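Local coordinates for sensor protein (Rhodopseudomonas palustris, PDB 2OOL) that senses light through a bilin chromophore bound in its PAS-GAF part and probably passes the signal on as a histidine kinase, at residues Asp52-Ser57 against Leu73-Ile78; Glu63-Gln68 against Leu107-Pro112. One frame throughout, in Å; residues are numbered along the deposited sequence. Where two conformers were deposited one is given.

Interaction 1 (Asp52-Ser57 against Leu73-Ile78); sequences DLRIAS and LLNVPI
Arg54 runs its extended side chain across Asn75. Its CD lies 3.5 Å from Asn75 ND2, and the guanidinium and amide planes are 54° apart. The guanidinium tip then turns to the backbone: NH1 of Arg54 gives a 2.8 Å hydrogen bond to O of Asn75, nearly along the C=O axis. Pro77 lies beside Arg54 and points the same way, with its CG over one guanidinium face near the rim. At the guanidinium edge, in plane, Asp52 OD2 forms a long salt bridge, 3.7 Å from Arg54 NE. An alanine in place of Arg54 would probably leave Asn75 O without this donor and Asp52 OD2 without its distant ion-pair mate. On the inner side Ile55 crosses Ile78 at about a right angle, Ile55 CG1 being 4.1 Å from Ile78 CB. Backbone bonds join the segments: Ile55 N to Val76 O, Asn75 N to Ile55 O, and Ile78 N to Leu53 O. A type II turn from Leu73 to Val76, closed by Val76 N to Leu73 O, presents Asn75 N and Val76 O to Ile55. The 73-78 loop thus lines the start of PAS-fold strand 55-59. Leu53 and Ile78 touch strand 44-48 and helix 84-94, while Leu73 reaches helix 62-66.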
loop_
_atom_site.group_PDB
_atom_site.type_symbol
_atom_site.label_atom_id
_atom_site.label_comp_id
_atom_site.label_asym_id
_atom_site.label_seq_id
_atom_site.Cartn_x
_atom_site.Cartn_y
_atom_site.Cartn_z
ATOM N N ASP A 52 28.566 -8.184 19.688
ATOM C CA ASP A 52 28.249 -9.603 19.534
ATOM C C ASP A 52 26.809 -9.894 19.989
ATOM O O ASP A 52 26.416 -11.052 20.182
ATOM C CB ASP A 52 29.250 -10.420 20.357
ATOM C CG ASP A 52 29.734 -9.656 21.591
ATOM O OD1 ASP A 52 28.890 -8.870 22.133
ATOM O OD2 ASP A 52 30.937 -9.814 21.971
ATOM N N LEU A 53 26.014 -8.843 20.170
ATOM C CA LEU A 53 24.600 -9.011 20.369
ATOM C C LEU A 53 24.233 -9.806 21.640
ATOM O O LEU A 53 23.303 -10.619 21.649
ATOM C CB LEU A 53 24.018 -9.632 19.083
ATOM C CG LEU A 53 23.723 -8.568 18.027
ATOM C CD1 LEU A 53 23.119 -9.152 16.777
ATOM C CD2 LEU A 53 22.741 -7.555 18.612
ATOM N N ARG A 54 24.947 -9.538 22.720
ATOM C CA ARG A 54 24.721 -10.225 23.988
ATOM C C ARG A 54 23.577 -9.571 24.697
ATOM O O ARG A 54 23.447 -8.393 24.629
ATOM C CB ARG A 54 25.960 -10.146 24.866
ATOM C CG ARG A 54 27.092 -10.999 24.346
ATOM C CD ARG A 54 28.370 -10.962 25.191
ATOM N NE ARG A 54 29.267 -11.933 24.570
ATOM C CZ ARG A 54 29.349 -13.224 24.887
ATOM N NH1 ARG A 54 28.670 -13.734 25.912
ATOM N NH2 ARG A 54 30.162 -14.007 24.196
ATOM N N ILE A 55 22.803 -10.321 25.452
ATOM C CA ILE A 55 21.568 -9.768 26.034
ATOM C C ILE A 55 21.901 -8.925 27.276
ATOM O O ILE A 55 22.583 -9.385 28.167
ATOM C CB ILE A 55 20.574 -10.902 26.383
ATOM C CG1 ILE A 55 20.034 -11.556 25.112
ATOM C CG2 ILE A 55 19.510 -10.432 27.276
ATOM C CD1 ILE A 55 19.474 -12.944 25.360
ATOM N N ALA A 56 21.371 -7.709 27.360
ATOM C CA ALA A 56 21.666 -6.875 28.544
ATOM C C ALA A 56 20.440 -6.679 29.430
ATOM O O ALA A 56 20.562 -6.434 30.618
ATOM C CB ALA A 56 22.349 -5.546 28.146
ATOM N N SER A 57 19.259 -6.909 28.880
ATOM C CA SER A 57 18.037 -6.911 29.664
ATOM C C SER A 57 16.945 -7.639 28.881
ATOM O O SER A 57 17.009 -7.660 27.642
ATOM C CB SER A 57 17.577 -5.464 29.917
ATOM O OG SER A 57 16.269 -5.418 30.444
ATOM N N LEU A 73 19.684 -15.137 31.453
ATOM C CA LEU A 73 19.980 -14.806 30.042
ATOM C C LEU A 73 20.968 -13.645 29.940
ATOM O O LEU A 73 21.405 -13.260 28.840
ATOM C CB LEU A 73 18.694 -14.451 29.275
ATOM C CG LEU A 73 17.680 -15.618 29.164
ATOM C CD1 LEU A 73 16.306 -15.220 28.703
ATOM C CD2 LEU A 73 18.224 -16.744 28.279
ATOM N N LEU A 74 21.324 -13.071 31.075
ATOM C CA LEU A 74 22.101 -11.843 31.006
ATOM C C LEU A 74 23.551 -12.168 30.526
ATOM O O LEU A 74 24.244 -13.074 31.009
ATOM C CB LEU A 74 22.004 -11.038 32.316
ATOM C CG LEU A 74 20.566 -10.616 32.738
ATOM C CD1 LEU A 74 20.507 -9.899 34.123
ATOM C CD2 LEU A 74 19.798 -9.779 31.697
ATOM N N ASN A 75 23.913 -11.445 29.483
ATOM C CA ASN A 75 25.140 -11.563 28.749
ATOM C C ASN A 75 25.265 -12.749 27.801
ATOM O O ASN A 75 26.359 -13.017 27.289
ATOM C CB ASN A 75 26.360 -11.490 29.689
ATOM C CG ASN A 75 27.489 -10.756 29.066
ATOM O OD1 ASN A 75 28.672 -11.031 29.327
ATOM N ND2 ASN A 75 27.147 -9.814 28.209
ATOM N N VAL A 76 24.158 -13.441 27.546
ATOM C CA VAL A 76 24.151 -14.548 26.612
ATOM C C VAL A 76 23.952 -14.038 25.181
ATOM O O VAL A 76 23.166 -13.140 24.946
ATOM C CB VAL A 76 23.060 -15.573 26.989
ATOM C CG1 VAL A 76 23.010 -16.674 25.972
ATOM C CG2 VAL A 76 23.361 -16.142 28.382
ATOM N N PRO A 77 24.694 -14.581 24.216
ATOM C CA PRO A 77 24.406 -14.164 22.863
ATOM C C PRO A 77 22.939 -14.480 22.423
ATOM O O PRO A 77 22.417 -15.584 22.635
ATOM C CB PRO A 77 25.421 -14.922 22.030
ATOM C CG PRO A 77 26.467 -15.331 22.950
ATOM C CD PRO A 77 25.827 -15.504 24.289
ATOM N N ILE A 78 22.271 -13.509 21.840
ATOM C CA ILE A 78 20.850 -13.716 21.534
ATOM C C ILE A 78 20.726 -14.829 20.463
ATOM O O ILE A 78 19.739 -15.567 20.440
ATOM C CB ILE A 78 20.146 -12.422 21.121
ATOM C CG1 ILE A 78 18.603 -12.615 21.176
ATOM C CG2 ILE A 78 20.626 -11.955 19.758
ATOM C CD1 ILE A 78 17.824 -11.410 20.864
#

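Interaction 2 (Glu63-Gln68 against Leu107-Pro112); sequences EDLLRQ and LDVVTP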
loop_
_atom_site.group_PDB
_atom_site.type_symbol
_atom_site.label_atom_id
_atom_site.label_comp_id
_atom_site.label_asym_id
_atom_site.label_seq_id
_atom_site.Cartn_x
_atom_site.Cartn_y
_atom_site.Cartn_z
ATOM N N GLU A 63 10.449 -15.671 30.271
ATOM C CA GLU A 63 10.475 -16.938 31.003
ATOM C C GLU A 63 9.480 -17.930 30.417
ATOM O O GLU A 63 9.766 -19.131 30.330
ATOM C CB GLU A 63 10.174 -16.719 32.490
ATOM C CG GLU A 63 9.936 -18.000 33.280
ATOM C CD GLU A 63 10.422 -17.900 34.735
ATOM O OE1 GLU A 63 9.942 -17.029 35.500
ATOM O OE2 GLU A 63 11.303 -18.698 35.100
ATOM N N ASP A 64 8.318 -17.447 29.999
ATOM C CA ASP A 64 7.372 -18.345 29.395
ATOM C C ASP A 64 7.772 -18.718 27.973
ATOM O O ASP A 64 7.312 -19.727 27.453
ATOM C CB ASP A 64 5.981 -17.742 29.366
ATOM C CG ASP A 64 5.584 -17.119 30.684
ATOM O OD1 ASP A 64 5.707 -17.797 31.741
ATOM O OD2 ASP A 64 5.154 -15.944 30.647
ATOM N N LEU A 65 8.561 -17.890 27.315
ATOM C CA LEU A 65 8.937 -18.172 25.949
ATOM C C LEU A 65 9.960 -19.276 25.958
ATOM O O LEU A 65 9.748 -20.329 25.382
ATOM C CB LEU A 65 9.484 -16.912 25.272
ATOM C CG LEU A 65 9.846 -16.978 23.788
ATOM C CD1 LEU A 65 8.729 -17.566 22.914
ATOM C CD2 LEU A 65 10.330 -15.636 23.318
ATOM N N LEU A 66 11.061 -19.032 26.667
ATOM C CA LEU A 66 12.252 -19.879 26.642
ATOM C C LEU A 66 12.339 -20.866 27.810
ATOM O O LEU A 66 13.185 -21.730 27.780
ATOM C CB LEU A 66 13.499 -18.971 26.647
ATOM C CG LEU A 66 13.504 -18.007 25.457
ATOM C CD1 LEU A 66 14.572 -16.968 25.590
ATOM C CD2 LEU A 66 13.639 -18.778 24.134
ATOM N N ARG A 67 11.493 -20.721 28.830
ATOM C CA ARG A 67 11.427 -21.637 29.965
ATOM C C ARG A 67 12.659 -21.550 30.872
ATOM O O ARG A 67 13.111 -22.547 31.427
ATOM C CB ARG A 67 11.205 -23.079 29.496
ATOM C CG ARG A 67 9.886 -23.247 28.726
ATOM C CD ARG A 67 8.685 -23.312 29.710
ATOM N NE ARG A 67 7.432 -22.803 29.131
ATOM C CZ ARG A 67 6.491 -22.131 29.809
ATOM N NH1 ARG A 67 6.646 -21.839 31.111
ATOM N NH2 ARG A 67 5.393 -21.715 29.179
ATOM N N GLN A 68 13.150 -20.325 31.055
ATOM C CA GLN A 68 14.352 -20.088 31.836
ATOM C C GLN A 68 14.190 -18.810 32.656
ATOM O O GLN A 68 13.439 -17.914 32.273
ATOM C CB GLN A 68 15.566 -20.009 30.910
ATOM C CG GLN A 68 16.033 -21.377 30.363
ATOM C CD GLN A 68 16.701 -21.249 29.004
ATOM O OE1 GLN A 68 16.604 -20.199 28.350
ATOM N NE2 GLN A 68 17.378 -22.308 28.566
ATOM N N LEU A 107 11.846 -13.053 12.572
ATOM C CA LEU A 107 12.730 -13.775 13.447
ATOM C C LEU A 107 12.004 -15.009 13.987
ATOM O O LEU A 107 10.833 -14.920 14.421
ATOM C CB LEU A 107 13.165 -12.880 14.597
ATOM C CG LEU A 107 14.040 -11.643 14.242
ATOM C CD1 LEU A 107 14.366 -10.844 15.420
ATOM C CD2 LEU A 107 15.315 -12.033 13.535
ATOM N N ASP A 108 12.702 -16.146 13.930
ATOM C CA ASP A 108 12.266 -17.417 14.459
ATOM C C ASP A 108 13.101 -17.732 15.692
ATOM O O ASP A 108 14.333 -17.811 15.594
ATOM C CB ASP A 108 12.438 -18.516 13.378
ATOM C CG ASP A 108 11.461 -18.327 12.171
ATOM O OD1 ASP A 108 10.395 -17.751 12.352
ATOM O OD2 ASP A 108 11.746 -18.736 11.032
ATOM N N VAL A 109 12.430 -17.896 16.833
ATOM C CA VAL A 109 13.026 -18.207 18.128
ATOM C C VAL A 109 12.927 -19.718 18.345
ATOM O O VAL A 109 11.859 -20.299 18.107
ATOM C CB VAL A 109 12.248 -17.497 19.250
ATOM C CG1 VAL A 109 12.735 -17.842 20.636
ATOM C CG2 VAL A 109 12.247 -15.984 19.022
ATOM N N VAL A 110 14.039 -20.353 18.759
ATOM C CA VAL A 110 14.067 -21.783 19.064
ATOM C C VAL A 110 13.764 -21.952 20.552
ATOM O O VAL A 110 14.509 -21.464 21.384
ATOM C CB VAL A 110 15.398 -22.385 18.643
ATOM C CG1 VAL A 110 15.427 -23.893 18.887
ATOM C CG2 VAL A 110 15.673 -22.070 17.160
ATOM N N THR A 111 12.605 -22.522 20.879
ATOM C CA THR A 111 12.117 -22.665 22.249
ATOM C C THR A 111 12.059 -24.151 22.569
ATOM O O THR A 111 12.074 -25.000 21.655
ATOM C CB THR A 111 10.675 -22.010 22.492
ATOM O OG1 THR A 111 9.632 -22.861 22.025
ATOM C CG2 THR A 111 10.499 -20.623 21.857
ATOM N N PRO A 112 11.953 -24.504 23.859
ATOM C CA PRO A 112 11.920 -25.939 24.176
ATOM C C PRO A 112 10.656 -26.614 23.634
ATOM O O PRO A 112 10.647 -27.818 23.440
ATOM C CB PRO A 112 11.923 -25.970 25.718
ATOM C CG PRO A 112 12.340 -24.594 26.150
ATOM C CD PRO A 112 11.821 -23.682 25.072
#
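Thr111, which packs against Leu65, has its hydroxyl held by two backbone groups just beyond the strand. OG1 hydrogen-bonds to Gly114 O and has a weak bond from Asp113 N. With chi1 at 80°, OG1 sits between the backbone N and the carbonyl carbon, and CG2 is anti to the carbonyl carbon. The polar branch therefore serves the hairpin turn, and the methyl serves the helix. Thr111 CG2 meets Leu65 CD1 at 3.7 Å, the two side chains crossing at about a right angle. Thr111 CB also lies 3.5 Å from the carbonyl oxygen of Leu65.

The CB of Leu66 faces away from the strand, yet CD2 reaches it. Leu66 CD2 rests 3.7 Å from Val109 CG1, again with the side chains about perpendicular. Leu65 CD2 reaches the same methyl, Val109 CG1, at 4.2 Å. No hydrogen bond crosses between the segments; they meet by van der Waals packing.

Arg67 is the first residue past the helix, with a positive phi of 70°. Pro112 fits against this end: its CG is 3.4 Å from Leu66 O and 3.8 Å from Arg67 CG. The Arg67 chain bends at chi2 (-78°), which places CD. Farther out, Asp64 O lies above one face of the guanidinium, offset toward the rim. Arg67 NE also has a long, weak ion pair with Asp113.

The contact sets the last turn of helix 62-66 on the end of strand 105-111, an outermost strand of the PAS-fold antiparallel sheet. Strand 114-125 pairs with it, and Leu65 touches Arg116 and Phe118 there. Val109 continues inward to Phe118 and to Leu133 of strand 128-134.

The centres of the two interactions lie 14 Å apart, within the PAS fold of the chromophore-binding part. Their segments alternate along the chain: 52-57, 63-68, 73-78, then 107-112. Strand 55-59 leads straight into helix 62-66, and the loop after that helix returns to the start of the strand. Both interactions reach the same antiparallel sheet, at separate strands: 55-59 in its interior and 105-111 at its outer margin. They also touch directly, where Leu73 CD1 meets Leu66 CD1 at 4.0 Å. Helix 62-66 and the loop after it thus connect an interior strand and an outermost strand of one sheet.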